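Local coordinates for glycerol-3-phosphate dehydrogenase [NAD(+)] (Dunaliella salina, PDB 6IUY), which probably interconverts dihydroxyacetone phosphate and sn-glycerol 3-phosphate with NAD, and carries a magnesium-binding phosphatase-like domain that enables direct conversion of dihydroxyacetone phosphate to glycerol, at residues D508-F512 with E513-V517. Residues are numbered along the deposited sequence; the frame is centred on the assembly and turned at random.
Sequences DDTFF and ESCGV
F511 O takes the amide of V517 in a backbone hydrogen bond, F511 O to V517 N 2.9 Å. The CA of G516 adds a CA-H...O contact to the same oxygen. E513 N bonds T510 O at 3.2 Å. Together the two bonds link a run of turns with helical backbone angles to the start of helix 514-526, in the C-terminal dehydrogenase domain. G516 lies about 7 Å from the side chain of K464, which binds dihydroxyacetone phosphate, so the turn is near the substrate site.

Side chains mostly touch backbone. V517 CG2 comes to 3.0 Å from F511 O, a tight approach. The first torsion of E513 (chi1 -53°) sets CG beside the backbone N, and there E513 CG lies 3.6 Å from D509 O. C515 SG sits between its own N and carbonyl carbon (chi1 52°). C515 SG reaches T510 O at 3.7 Å and meets T510 CG2.

The polar ends look elsewhere: T510 OG1 bonds D453, and D509 forms a salt bridge to R496 of the second subunit. F512 meets F512 of that subunit, at the dimer interface. F511 and V517 pack on helix 481-502, F511 and C515 touch helix 454-477, and E513 and C515 lie against strand 422-427.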
loop_
_atom_site.group_PDB
_atom_site.type_symbol
_atom_site.label_atom_id
_atom_site.label_comp_id
_atom_site.label_asym_id
_atom_site.label_seq_id
_atom_site.Cartn_x
_atom_site.Cartn_y
_atom_site.Cartn_z
ATOM N N ASP A 508 0.118 6.378 4.875
ATOM C CA ASP A 508 -0.126 5.581 3.682
ATOM C C ASP A 508 0.702 4.307 3.667
ATOM O O ASP A 508 0.215 3.263 3.233
ATOM C CB ASP A 508 0.165 6.396 2.421
ATOM C CG ASP A 508 -1.071 7.091 1.877
ATOM O OD1 ASP A 508 -2.166 6.903 2.447
ATOM O OD2 ASP A 508 -0.956 7.819 0.867
ATOM N N ASP A 509 1.943 4.392 4.142
ATOM C CA ASP A 509 2.817 3.229 4.197
ATOM C C ASP A 509 2.127 2.029 4.854
ATOM O O ASP A 509 2.369 0.874 4.486
ATOM C CB ASP A 509 4.098 3.552 4.965
ATOM C CG ASP A 509 5.128 4.283 4.122
ATOM O OD1 ASP A 509 5.294 3.940 2.932
ATOM O OD2 ASP A 509 5.784 5.199 4.659
ATOM N N THR A 510 1.251 2.316 5.810
ATOM C CA THR A 510 0.651 1.273 6.638
ATOM C C THR A 510 -0.230 0.334 5.807
ATOM O O THR A 510 -0.316 -0.849 6.083
ATOM C CB THR A 510 -0.170 1.911 7.809
ATOM O OG1 THR A 510 0.717 2.639 8.673
ATOM C CG2 THR A 510 -0.885 0.851 8.612
ATOM N N PHE A 511 -0.859 0.854 4.765
ATOM C CA PHE A 511 -1.762 0.042 3.960
ATOM C C PHE A 511 -1.009 -0.955 3.105
ATOM O O PHE A 511 -1.586 -1.937 2.662
ATOM C CB PHE A 511 -2.637 0.942 3.110
ATOM C CG PHE A 511 -3.449 1.886 3.925
ATOM C CD1 PHE A 511 -4.624 1.462 4.515
ATOM C CD2 PHE A 511 -3.011 3.184 4.155
ATOM C CE1 PHE A 511 -5.373 2.325 5.293
ATOM C CE2 PHE A 511 -3.753 4.053 4.926
ATOM C CZ PHE A 511 -4.931 3.619 5.506
ATOM N N PHE A 512 0.288 -0.728 2.927
ATOM C CA PHE A 512 1.137 -1.611 2.134
ATOM C C PHE A 512 1.775 -2.710 2.951
ATOM O O PHE A 512 2.379 -3.622 2.400
ATOM C CB PHE A 512 2.232 -0.799 1.424
ATOM C CG PHE A 512 1.686 0.143 0.386
ATOM C CD1 PHE A 512 1.380 -0.310 -0.879
ATOM C CD2 PHE A 512 1.444 1.464 0.688
ATOM C CE1 PHE A 512 0.857 0.541 -1.834
ATOM C CE2 PHE A 512 0.918 2.325 -0.265
ATOM C CZ PHE A 512 0.620 1.858 -1.522
ATOM N N GLU A 513 1.650 -2.627 4.269
ATOM C CA GLU A 513 2.208 -3.659 5.133
ATOM C C GLU A 513 1.229 -4.822 5.283
ATOM O O GLU A 513 0.091 -4.767 4.824
ATOM C CB GLU A 513 2.555 -3.096 6.517
ATOM C CG GLU A 513 3.451 -1.865 6.507
ATOM C CD GLU A 513 4.938 -2.189 6.326
ATOM O OE1 GLU A 513 5.752 -1.241 6.384
ATOM O OE2 GLU A 513 5.303 -3.372 6.124
ATOM N N SER A 514 1.672 -5.861 5.972
ATOM C CA SER A 514 0.876 -7.067 6.103
ATOM C C SER A 514 -0.519 -6.820 6.681
ATOM O O SER A 514 -1.466 -7.510 6.317
ATOM C CB SER A 514 1.620 -8.094 6.961
ATOM O OG SER A 514 0.858 -9.285 7.057
ATOM N N CYS A 515 -0.649 -5.845 7.571
ATOM C CA CYS A 515 -1.940 -5.553 8.201
ATOM C C CYS A 515 -2.952 -4.933 7.238
ATOM O O CYS A 515 -4.150 -4.923 7.523
ATOM C CB CYS A 515 -1.753 -4.600 9.388
ATOM S SG CYS A 515 -0.808 -3.086 8.940
ATOM N N GLY A 516 -2.472 -4.404 6.113
ATOM C CA GLY A 516 -3.330 -3.705 5.169
ATOM C C GLY A 516 -3.736 -4.563 3.980
ATOM O O GLY A 516 -4.665 -5.363 4.078
ATOM N N VAL A 517 -3.046 -4.403 2.851
ATOM C CA VAL A 517 -3.431 -5.127 1.647
ATOM C C VAL A 517 -3.281 -6.639 1.800
ATOM O O VAL A 517 -4.098 -7.393 1.286
ATOM C CB VAL A 517 -2.613 -4.673 0.413
ATOM C CG1 VAL A 517 -3.115 -5.378 -0.816
ATOM C CG2 VAL A 517 -2.765 -3.194 0.207
#